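Local coordinates for protein endo-beta-1,2-glucanase (Talaromyces funiculosus, PDB 6IMV) that hydrolyses internal beta-1,2-glucosidic linkages of beta-1,2-glucans, acting as an endo-type glycoside hydrolase, at residues D121-L124 with Q125-R129; Y174-I177 with Q178-N182; K194-T197 with W198-Y201. All blocks are in the same frame, centred on the assembly; numbering follows the deposited sequence.

Interaction 1 of 3, residues D121-L124 with Q125-R129; sequences DTKL and QTYLR
Asp121 turns CG away from its own N, to the carbonyl side (chi1 -173°), while Gln125 starts beside its N (chi1 -68°) and then runs straight, and the two ends meet one turn apart on helix 112-133. This is an i to i+4 side-chain pair of an alpha-helix, running beside the backbone bond from Gln125 N to Asp121 O. Gln125 NE2 donates to Asp121 OD1 at 2.7 Å, meeting the oxygen nearly along its C-O axis. That oxygen lies in the plane of the amide, although the carboxylate as a whole is rotated 76° against it. Two polar ends suit this side, where Gln125 is exposed. In the buried part, Lys123 and Tyr127 run alongside each other, with Lys123 CG 3.4 Å from Tyr127 CE1. A lysine fits here because its methylenes run alongside the phenol while its ammonium travels on: Lys123 NZ forms a salt bridge with Glu83 and a hydrogen bond to Gly56 O, and Tyr127 OH bonds to the same Glu83. Leu124 meets helix 186-210 and Leu128 touches a glycan of the protein; Leu124 CD1 lies 4.1 Å from Leu128 CG.

Interaction 2 of 3, residues Y174-I177 with Q178-N182; sequences YAFI and QAAEN
Ile177 lays its CG2 methyl against the carboxylate end of Glu181, one turn further along helix 163-182, with 3.6 Å between Ile177 CG2 and Glu181 OE2. The two side chains run side by side and point the same way. Glu181 keeps CG beside its backbone N (chi1 -71°) and is extended beyond it, a course that carries its stem past the backbone of Ile177: Glu181 CG is 3.4 Å from Ile177 O, the oxygen that also accepts Glu181 N at 3.0 Å. A glutamate suits this partly exposed border because its methylenes can lie along the helix while its carboxylate comes to rest beside the Ile177 methyl. With an alanine here the stem and carboxylate would be gone, which would probably take away part of the cover over the Ile177 CG2 methyl and remove a negative charge from this side of the helix.

Round the helix, small residues take over. Ala180 CB sits 4.4 Å from Phe176 CE2, a loose i to i+4 apolar contact, and the Phe176 ring reaches on to Val87, Ala91 and Ile94 of helix 80-94. Alanine suits Ala179 and Ala180, which lie against Ile94 and Ala192, respectively, of neighbouring helices. On the side facing helix 448-457, Gln178 has CG opposite its N (chi1 -172°) and bends at the next bond. Its NE2 then donates to Asn182 OD1 at 2.8 Å, approaching from 43° above the carbonyl plane of the asparagine. Asn182 ND2 bonds in turn to Gln453. The chemistry therefore changes around one helix: hydrocarbon toward helix 80-94, paired amides beside helix 448-457, and a carboxylate at the partly exposed border.

Interaction 3 of 3, residues K194-T197 with W198-Y201; sequences KWQT and WMDY. With NAG (2-acetamido-2-deoxy-beta-D-glucopyranose), chain F.
Two tryptophans only three residues apart, Trp195 and Trp198, meet in an offset edge-to-face arrangement. The edge of Trp195 is directed at one face of Trp198, with the planes of the six-membered rings at 73° and their centroids 5.6 Å apart. Contact is made near the rim, where Trp195 CZ3 is 3.9 Å from Trp198 CE3. Broad rings suit this place because both also pack edge-to-face with Tyr127 of helix 112-133, and the indole Trp195 NE1 still has a hydrogen-bond acceptor there in Met120 O. All this lies on helix 186-210, one of the helices of what is probably an (alpha/alpha)6 barrel, as in related glycoside hydrolases. Another side of the helix carries polar groups. Gln196 starts opposite its N and bends at chi2 (82°), bringing NE2 to Asp200 OD1 at 2.8 Å, on the syn side but 29° out of the carboxylate plane; a second, weak bond reaches OD2. Asp200 OD1 also takes a salt bridge from Lys203, while Gln196 OE1 accepts Lys454 NZ, so the amide uses both its ends. Met199 folds its methyl against this amide, with CE 3.3 Å from Gln196 NE2. Towards the surface, a tyrosine offers a flat face to sugar: NAG N2, part of a glycan attached to the protein, lies over the Tyr201 ring, 3.7 Å from Tyr201 CD2.

The three contacts lie on three helices of one side of the chain, and interaction 3 stands between the others, its centre about 12 Å from each. Helix 186-210 touches both helices 112-133 and 163-182, whereas the nearest atoms of interactions 1 and 2 are about 6 Å apart. Towards interaction 1 the joint is largely aromatic, Tyr127 CE2 lying 3.6 Å from Trp195 CH2, with Leu124 adding aliphatic contacts on Lys194; towards interaction 2 it is mainly aliphatic and thioether, Ile177 and Tyr174 against Met199, with the Gln196 amide alongside. Interaction 2 is the most buried, whereas interactions 1 and 3 straddle core and surface and share a glycan, beside Leu128 in one and Trp198 and Tyr201 in the other.

Interaction 1 of 3, residues D121-L124 with Q125-R129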
ATOM      1  N   ASP A 121      10.803 -16.292   7.525  1.00 16.43           N
ATOM      2  CA  ASP A 121      12.007 -17.103   7.433  1.00 17.25           C
ATOM      3  C   ASP A 121      12.093 -17.724   6.035  1.00 15.82           C
ATOM      4  O   ASP A 121      13.094 -17.587   5.347  1.00 16.27           O
ATOM      5  CB  ASP A 121      12.037 -18.159   8.537  1.00 19.42           C
ATOM      6  CG  ASP A 121      13.355 -18.918   8.586  1.00 22.14           C
ATOM      7  OD1 ASP A 121      13.800 -19.354   7.531  1.00 25.03           O
ATOM      8  OD2 ASP A 121      13.935 -19.037   9.673  1.00 27.23           O
ATOM      9  N   THR A 122      11.016 -18.394   5.621  1.00 15.83           N
ATOM     10  CA  THR A 122      10.926 -18.986   4.282  1.00 15.59           C
ATOM     11  C   THR A 122      11.152 -17.903   3.220  1.00 15.08           C
ATOM     12  O   THR A 122      11.897 -18.119   2.268  1.00 14.04           O
ATOM     13  CB  THR A 122       9.577 -19.681   4.064  1.00 16.05           C
ATOM     14  OG1 THR A 122       9.387 -20.601   5.136  1.00 16.77           O
ATOM     15  CG2 THR A 122       9.487 -20.419   2.750  1.00 15.59           C
ATOM     16  N   LYS A 123      10.505 -16.745   3.404  1.00 14.37           N
ATOM     17  CA  LYS A 123      10.563 -15.629   2.440  1.00 13.81           C
ATOM     18  C   LYS A 123      12.011 -15.173   2.260  1.00 14.32           C
ATOM     19  O   LYS A 123      12.452 -15.017   1.125  1.00 13.57           O
ATOM     20  CB  LYS A 123       9.692 -14.453   2.894  1.00 13.41           C
ATOM     21  CG  LYS A 123       9.759 -13.208   2.015  1.00 13.08           C
ATOM     22  CD  LYS A 123       9.046 -12.004   2.607  1.00 12.72           C
ATOM     23  CE  LYS A 123       7.542 -12.167   2.707  1.00 12.49           C
ATOM     24  NZ  LYS A 123       6.917 -12.452   1.398  1.00 12.47           N
ATOM     25  N   LEU A 124      12.734 -14.970   3.373  1.00 14.41           N
ATOM     26  CA  LEU A 124      14.111 -14.485   3.322  1.00 14.96           C
ATOM     27  C   LEU A 124      14.976 -15.455   2.505  1.00 15.04           C
ATOM     28  O   LEU A 124      15.792 -15.023   1.697  1.00 14.15           O
ATOM     29  CB  LEU A 124      14.683 -14.330   4.735  1.00 15.23           C
ATOM     30  CG  LEU A 124      16.122 -13.800   4.784  1.00 15.44           C
ATOM     31  CD1 LEU A 124      16.267 -12.502   3.988  1.00 15.91           C
ATOM     32  CD2 LEU A 124      16.576 -13.586   6.210  1.00 15.68           C
ATOM     33  N   GLN A 125      14.799 -16.760   2.744  1.00 15.57           N
ATOM     34  CA  GLN A 125      15.537 -17.792   2.003  1.00 16.08           C
ATOM     35  C   GLN A 125      15.352 -17.558   0.490  1.00 14.97           C
ATOM     36  O   GLN A 125      16.319 -17.570  -0.263  1.00 13.70           O
ATOM     37  CB  GLN A 125      15.103 -19.195   2.435  1.00 17.54           C
ATOM     38  CG  GLN A 125      15.512 -19.538   3.859  1.00 19.42           C
ATOM     39  CD  GLN A 125      15.074 -20.914   4.297  1.00 20.97           C
ATOM     40  OE1 GLN A 125      15.260 -21.903   3.599  1.00 24.09           O
ATOM     41  NE2 GLN A 125      14.497 -20.990   5.483  1.00 23.42           N
ATOM     42  N   THR A 126      14.105 -17.301   0.069  1.00 14.30           N
ATOM     43  CA  THR A 126      13.760 -17.082  -1.333  1.00 14.09           C
ATOM     44  C   THR A 126      14.416 -15.800  -1.869  1.00 14.37           C
ATOM     45  O   THR A 126      14.963 -15.802  -2.991  1.00 14.81           O
ATOM     46  CB  THR A 126      12.242 -17.046  -1.521  1.00 14.49           C
ATOM     47  OG1 THR A 126      11.712 -18.248  -0.947  1.00 13.83           O
ATOM     48  CG2 THR A 126      11.845 -16.914  -2.974  1.00 14.56           C
ATOM     49  N   TYR A 127      14.361 -14.714  -1.083  1.00 13.28           N
ATOM     50  CA  TYR A 127      15.018 -13.447  -1.419  1.00 13.37           C
ATOM     51  C   TYR A 127      16.505 -13.693  -1.708  1.00 13.90           C
ATOM     52  O   TYR A 127      17.049 -13.137  -2.654  1.00 13.33           O
ATOM     53  CB  TYR A 127      14.896 -12.425  -0.283  1.00 12.76           C
ATOM     54  CG  TYR A 127      13.627 -11.606  -0.210  1.00 12.29           C
ATOM     55  CD1 TYR A 127      12.376 -12.142  -0.494  1.00 12.30           C
ATOM     56  CD2 TYR A 127      13.674 -10.296   0.239  1.00 12.11           C
ATOM     57  CE1 TYR A 127      11.221 -11.378  -0.384  1.00 12.43           C
ATOM     58  CE2 TYR A 127      12.532  -9.517   0.357  1.00 12.22           C
ATOM     59  CZ  TYR A 127      11.300 -10.061   0.049  1.00 12.20           C
ATOM     60  OH  TYR A 127      10.189  -9.282   0.176  1.00 12.23           O
ATOM     61  N   LEU A 128      17.150 -14.518  -0.869  1.00 14.24           N
ATOM     62  CA  LEU A 128      18.596 -14.734  -0.934  1.00 14.82           C
ATOM     63  C   LEU A 128      18.964 -15.610  -2.147  1.00 15.20           C
ATOM     64  O   LEU A 128      19.985 -15.352  -2.785  1.00 15.08           O
ATOM     65  CB  LEU A 128      19.086 -15.351   0.384  1.00 15.06           C
ATOM     66  CG  LEU A 128      19.016 -14.452   1.625  1.00 15.12           C
ATOM     67  CD1 LEU A 128      19.750 -15.074   2.802  1.00 15.61           C
ATOM     68  CD2 LEU A 128      19.572 -13.059   1.371  1.00 15.13           C
ATOM     69  N   ARG A 129      18.142 -16.615  -2.473  1.00 14.77           N
ATOM     70  CA  ARG A 129      18.319 -17.435  -3.688  1.00 14.75           C
ATOM     71  C   ARG A 129      18.183 -16.548  -4.935  1.00 14.62           C
ATOM     72  O   ARG A 129      18.916 -16.711  -5.914  1.00 14.30           O
ATOM     73  CB  ARG A 129      17.307 -18.586  -3.750  1.00 15.27           C
ATOM     74  CG  ARG A 129      17.514 -19.682  -2.712  1.00 16.16           C
ATOM     75  CD  ARG A 129      16.720 -20.949  -3.034  1.00 16.73           C
ATOM     76  NE  ARG A 129      15.289 -20.728  -3.251  1.00 17.06           N
ATOM     77  CZ  ARG A 129      14.371 -20.625  -2.286  1.00 18.40           C
ATOM     78  NH1 ARG A 129      14.726 -20.712  -1.011  1.00 17.57           N
ATOM     79  NH2 ARG A 129      13.096 -20.453  -2.600  1.00 17.57           N
TER

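Interaction 2 of 3, residues Y174-I177 with Q178-N182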
ATOM      1  N   TYR A 174      12.218  -2.752   7.795  1.00 13.04           N
ATOM      2  CA  TYR A 174      12.753  -1.936   8.894  1.00 13.30           C
ATOM      3  C   TYR A 174      11.827  -2.064  10.116  1.00 13.95           C
ATOM      4  O   TYR A 174      12.291  -2.363  11.231  1.00 14.70           O
ATOM      5  CB  TYR A 174      12.909  -0.499   8.388  1.00 13.14           C
ATOM      6  CG  TYR A 174      13.700   0.466   9.234  1.00 13.30           C
ATOM      7  CD1 TYR A 174      15.058   0.655   9.020  1.00 13.08           C
ATOM      8  CD2 TYR A 174      13.076   1.279  10.168  1.00 13.22           C
ATOM      9  CE1 TYR A 174      15.782   1.592   9.741  1.00 13.00           C
ATOM     10  CE2 TYR A 174      13.786   2.222  10.899  1.00 13.54           C
ATOM     11  CZ  TYR A 174      15.146   2.374  10.691  1.00 13.25           C
ATOM     12  OH  TYR A 174      15.847   3.305  11.406  1.00 14.12           O
ATOM     13  N   ALA A 175      10.518  -1.895   9.891  1.00 13.62           N
ATOM     14  CA  ALA A 175       9.482  -2.072  10.937  1.00 13.83           C
ATOM     15  C   ALA A 175       9.499  -3.496  11.506  1.00 13.72           C
ATOM     16  O   ALA A 175       9.458  -3.683  12.731  1.00 13.77           O
ATOM     17  CB  ALA A 175       8.119  -1.749  10.388  1.00 13.55           C
ATOM     18  N   PHE A 176       9.510  -4.490  10.612  1.00 13.89           N
ATOM     19  CA  PHE A 176       9.419  -5.886  11.009  1.00 14.02           C
ATOM     20  C   PHE A 176      10.583  -6.241  11.938  1.00 14.38           C
ATOM     21  O   PHE A 176      10.394  -6.945  12.932  1.00 14.91           O
ATOM     22  CB  PHE A 176       9.417  -6.825   9.801  1.00 13.92           C
ATOM     23  CG  PHE A 176       9.459  -8.274  10.196  1.00 14.03           C
ATOM     24  CD1 PHE A 176       8.296  -8.947  10.535  1.00 14.31           C
ATOM     25  CD2 PHE A 176      10.667  -8.951  10.281  1.00 14.58           C
ATOM     26  CE1 PHE A 176       8.341 -10.276  10.930  1.00 14.48           C
ATOM     27  CE2 PHE A 176      10.709 -10.278  10.676  1.00 14.19           C
ATOM     28  CZ  PHE A 176       9.546 -10.942  10.990  1.00 14.58           C
ATOM     29  N   ILE A 177      11.779  -5.781  11.570  1.00 14.46           N
ATOM     30  CA  ILE A 177      12.993  -6.026  12.345  1.00 15.29           C
ATOM     31  C   ILE A 177      12.790  -5.496  13.764  1.00 15.58           C
ATOM     32  O   ILE A 177      13.076  -6.212  14.727  1.00 16.08           O
ATOM     33  CB  ILE A 177      14.225  -5.402  11.665  1.00 15.30           C
ATOM     34  CG1 ILE A 177      14.644  -6.214  10.440  1.00 15.63           C
ATOM     35  CG2 ILE A 177      15.378  -5.217  12.644  1.00 15.44           C
ATOM     36  CD1 ILE A 177      15.483  -5.427   9.460  1.00 15.70           C
ATOM     37  N   GLN A 178      12.300  -4.252  13.874  1.00 16.07           N
ATOM     38  CA  GLN A 178      12.050  -3.635  15.157  1.00 16.90           C
ATOM     39  C   GLN A 178      11.012  -4.456  15.943  1.00 16.94           C
ATOM     40  O   GLN A 178      11.203  -4.711  17.137  1.00 17.01           O
ATOM     41  CB  GLN A 178      11.596  -2.186  15.005  1.00 17.54           C
ATOM     42  CG  GLN A 178      11.502  -1.446  16.326  1.00 18.50           C
ATOM     43  CD  GLN A 178      12.834  -1.404  17.039  1.00 19.77           C
ATOM     44  OE1 GLN A 178      13.836  -0.939  16.507  1.00 20.09           O
ATOM     45  NE2 GLN A 178      12.862  -1.915  18.257  1.00 20.86           N
ATOM     46  N   ALA A 179       9.919  -4.850  15.283  1.00 15.94           N
ATOM     47  CA  ALA A 179       8.845  -5.599  15.935  1.00 15.89           C
ATOM     48  C   ALA A 179       9.391  -6.916  16.509  1.00 15.99           C
ATOM     49  O   ALA A 179       9.095  -7.274  17.638  1.00 14.97           O
ATOM     50  CB  ALA A 179       7.723  -5.866  14.961  1.00 15.70           C
ATOM     51  N   ALA A 180      10.184  -7.629  15.701  1.00 16.06           N
ATOM     52  CA  ALA A 180      10.742  -8.924  16.078  1.00 16.75           C
ATOM     53  C   ALA A 180      11.677  -8.769  17.286  1.00 17.53           C
ATOM     54  O   ALA A 180      11.611  -9.564  18.227  1.00 17.72           O
ATOM     55  CB  ALA A 180      11.457  -9.537  14.909  1.00 16.66           C
ATOM     56  N   GLU A 181      12.519  -7.730  17.264  1.00 18.63           N
ATOM     57  CA  GLU A 181      13.484  -7.489  18.343  1.00 19.73           C
ATOM     58  C   GLU A 181      12.751  -7.051  19.621  1.00 21.32           C
ATOM     59  O   GLU A 181      13.155  -7.449  20.710  1.00 24.47           O
ATOM     60  CB  GLU A 181      14.570  -6.521  17.873  1.00 19.54           C
ATOM     61  CG  GLU A 181      15.507  -7.170  16.867  1.00 18.99           C
ATOM     62  CD  GLU A 181      16.481  -6.254  16.145  1.00 19.22           C
ATOM     63  OE1 GLU A 181      16.481  -5.040  16.425  1.00 19.64           O
ATOM     64  OE2 GLU A 181      17.239  -6.765  15.292  1.00 18.39           O
ATOM     65  N   ASN A 182      11.629  -6.337  19.478  1.00 21.38           N
ATOM     66  CA  ASN A 182      10.826  -5.889  20.615  1.00 21.69           C
ATOM     67  C   ASN A 182      10.246  -7.064  21.418  1.00 22.38           C
ATOM     68  O   ASN A 182       9.847  -6.848  22.553  1.00 23.58           O
ATOM     69  CB  ASN A 182       9.675  -4.973  20.189  1.00 21.12           C
ATOM     70  CG  ASN A 182      10.111  -3.550  19.926  1.00 20.46           C
ATOM     71  OD1 ASN A 182      11.254  -3.191  20.199  1.00 19.43           O
ATOM     72  ND2 ASN A 182       9.208  -2.738  19.393  1.00 19.81           N
TER

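Interaction 3 of 3, residues K194-T197 with W198-Y201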
ATOM      1  N   LYS A 194      18.937 -11.604  10.476  1.00 19.19           N
ATOM      2  CA  LYS A 194      19.109 -12.074   9.096  1.00 19.04           C
ATOM      3  C   LYS A 194      18.430 -11.096   8.124  1.00 17.79           C
ATOM      4  O   LYS A 194      18.978 -10.787   7.078  1.00 16.75           O
ATOM      5  CB  LYS A 194      18.553 -13.490   8.943  1.00 20.05           C
ATOM      6  CG  LYS A 194      19.248 -14.557   9.778  1.00 21.41           C
ATOM      7  CD  LYS A 194      18.516 -15.878   9.735  1.00 23.50           C
ATOM      8  CE  LYS A 194      19.057 -16.882  10.724  1.00 25.19           C
ATOM      9  NZ  LYS A 194      18.420 -18.200  10.518  1.00 27.94           N
ATOM     10  N   TRP A 195      17.244 -10.595   8.499  1.00 16.50           N
ATOM     11  CA  TRP A 195      16.545  -9.581   7.713  1.00 15.68           C
ATOM     12  C   TRP A 195      17.337  -8.269   7.712  1.00 15.62           C
ATOM     13  O   TRP A 195      17.373  -7.583   6.678  1.00 15.18           O
ATOM     14  CB  TRP A 195      15.094  -9.386   8.174  1.00 14.84           C
ATOM     15  CG  TRP A 195      14.157 -10.340   7.496  1.00 14.69           C
ATOM     16  CD1 TRP A 195      13.622 -11.476   8.026  1.00 14.96           C
ATOM     17  CD2 TRP A 195      13.710 -10.293   6.129  1.00 14.25           C
ATOM     18  NE1 TRP A 195      12.860 -12.128   7.097  1.00 14.90           N
ATOM     19  CE2 TRP A 195      12.888 -11.425   5.922  1.00 14.48           C
ATOM     20  CE3 TRP A 195      13.920  -9.415   5.060  1.00 13.79           C
ATOM     21  CZ2 TRP A 195      12.273 -11.690   4.698  1.00 13.98           C
ATOM     22  CZ3 TRP A 195      13.305  -9.675   3.850  1.00 13.60           C
ATOM     23  CH2 TRP A 195      12.492 -10.797   3.673  1.00 13.73           C
ATOM     24  N   GLN A 196      17.984  -7.941   8.838  1.00 15.59           N
ATOM     25  CA  GLN A 196      18.810  -6.732   8.942  1.00 16.29           C
ATOM     26  C   GLN A 196      19.956  -6.819   7.915  1.00 16.20           C
ATOM     27  O   GLN A 196      20.259  -5.841   7.225  1.00 15.67           O
ATOM     28  CB  GLN A 196      19.300  -6.528  10.384  1.00 16.81           C
ATOM     29  CG  GLN A 196      20.174  -5.287  10.585  1.00 16.88           C
ATOM     30  CD  GLN A 196      19.404  -3.995  10.751  1.00 18.01           C
ATOM     31  OE1 GLN A 196      18.498  -3.878  11.582  1.00 18.03           O
ATOM     32  NE2 GLN A 196      19.785  -2.983   9.978  1.00 17.89           N
ATOM     33  N   THR A 197      20.560  -8.007   7.792  1.00 16.20           N
ATOM     34  CA  THR A 197      21.637  -8.257   6.820  1.00 16.06           C
ATOM     35  C   THR A 197      21.134  -8.007   5.392  1.00 15.85           C
ATOM     36  O   THR A 197      21.826  -7.360   4.593  1.00 15.25           O
ATOM     37  CB  THR A 197      22.202  -9.669   6.994  1.00 16.49           C
ATOM     38  OG1 THR A 197      22.716  -9.694   8.323  1.00 17.34           O
ATOM     39  CG2 THR A 197      23.297 -10.017   6.008  1.00 17.07           C
ATOM     40  N   TRP A 198      19.951  -8.547   5.060  1.00 15.28           N
ATOM     41  CA  TRP A 198      19.367  -8.343   3.733  1.00 14.69           C
ATOM     42  C   TRP A 198      19.163  -6.838   3.499  1.00 14.23           C
ATOM     43  O   TRP A 198      19.580  -6.291   2.491  1.00 13.81           O
ATOM     44  CB  TRP A 198      18.053  -9.134   3.555  1.00 14.50           C
ATOM     45  CG  TRP A 198      17.377  -8.815   2.257  1.00 14.65           C
ATOM     46  CD1 TRP A 198      17.615  -9.390   1.043  1.00 14.75           C
ATOM     47  CD2 TRP A 198      16.407  -7.777   2.025  1.00 14.53           C
ATOM     48  NE1 TRP A 198      16.873  -8.773   0.073  1.00 14.65           N
ATOM     49  CE2 TRP A 198      16.113  -7.791   0.647  1.00 14.34           C
ATOM     50  CE3 TRP A 198      15.766  -6.833   2.842  1.00 14.55           C
ATOM     51  CZ2 TRP A 198      15.196  -6.911   0.075  1.00 14.40           C
ATOM     52  CZ3 TRP A 198      14.857  -5.966   2.274  1.00 14.39           C
ATOM     53  CH2 TRP A 198      14.586  -6.003   0.907  1.00 14.34           C
ATOM     54  N   MET A 199      18.520  -6.178   4.467  1.00 14.40           N
ATOM     55  CA  MET A 199      18.151  -4.775   4.364  1.00 14.34           C
ATOM     56  C   MET A 199      19.407  -3.910   4.237  1.00 14.65           C
ATOM     57  O   MET A 199      19.441  -2.955   3.442  1.00 14.00           O
ATOM     58  CB  MET A 199      17.365  -4.353   5.606  1.00 14.83           C
ATOM     59  CG  MET A 199      16.730  -3.002   5.496  1.00 14.94           C
ATOM     60  SD  MET A 199      15.767  -2.599   6.969  1.00 15.90           S
ATOM     61  CE  MET A 199      17.076  -2.375   8.173  1.00 15.35           C
ATOM     62  N   ASP A 200      20.439  -4.250   5.013  1.00 14.15           N
ATOM     63  CA  ASP A 200      21.684  -3.477   5.051  1.00 15.13           C
ATOM     64  C   ASP A 200      22.403  -3.566   3.700  1.00 14.79           C
ATOM     65  O   ASP A 200      23.058  -2.609   3.284  1.00 15.56           O
ATOM     66  CB  ASP A 200      22.611  -3.920   6.192  1.00 15.25           C
ATOM     67  CG  ASP A 200      22.166  -3.456   7.569  1.00 15.90           C
ATOM     68  OD1 ASP A 200      21.317  -2.553   7.638  1.00 16.22           O
ATOM     69  OD2 ASP A 200      22.670  -4.009   8.568  1.00 16.97           O
ATOM     70  N   TYR A 201      22.277  -4.703   3.011  1.00 15.01           N
ATOM     71  CA  TYR A 201      22.961  -4.876   1.732  1.00 14.56           C
ATOM     72  C   TYR A 201      22.437  -3.857   0.705  1.00 14.15           C
ATOM     73  O   TYR A 201      23.225  -3.302  -0.087  1.00 13.99           O
ATOM     74  CB  TYR A 201      22.845  -6.319   1.242  1.00 14.66           C
ATOM     75  CG  TYR A 201      23.468  -6.529  -0.112  1.00 14.76           C
ATOM     76  CD1 TYR A 201      24.835  -6.387  -0.297  1.00 15.00           C
ATOM     77  CD2 TYR A 201      22.687  -6.819  -1.217  1.00 15.37           C
ATOM     78  CE1 TYR A 201      25.417  -6.551  -1.543  1.00 14.94           C
ATOM     79  CE2 TYR A 201      23.253  -7.003  -2.468  1.00 15.56           C
ATOM     80  CZ  TYR A 201      24.621  -6.863  -2.630  1.00 15.42           C
ATOM     81  OH  TYR A 201      25.157  -7.024  -3.869  1.00 16.18           O
TER
HETATM   82  C1  NAG F 601      23.754 -10.817  -2.694  1.00 20.85           C
HETATM   83  C2  NAG F 601      24.300 -10.953  -1.291  1.00 22.22           C
HETATM   84  C3  NAG F 601      25.675 -10.306  -1.219  1.00 23.85           C
HETATM   85  C4  NAG F 601      26.604 -10.873  -2.283  1.00 24.88           C
HETATM   86  C5  NAG F 601      25.913 -10.745  -3.625  1.00 24.73           C
HETATM   87  C6  NAG F 601      26.737 -11.274  -4.795  1.00 25.03           C
HETATM   88  C7  NAG F 601      22.911 -10.849   0.720  1.00 21.63           C
HETATM   89  C8  NAG F 601      21.987  -9.974   1.511  1.00 21.97           C
HETATM   90  N2  NAG F 601      23.390 -10.309  -0.381  1.00 22.22           N
HETATM   91  O3  NAG F 601      26.201 -10.512   0.080  1.00 24.11           O
HETATM   92  O4  NAG F 601      27.837 -10.140  -2.310  1.00 29.56           O
HETATM   93  O5  NAG F 601      24.686 -11.459  -3.546  1.00 21.89           O
HETATM   94  O6  NAG F 601      26.436 -12.667  -4.929  1.00 28.89           O
HETATM   95  O7  NAG F 601      23.202 -11.963   1.096  1.00 22.25           O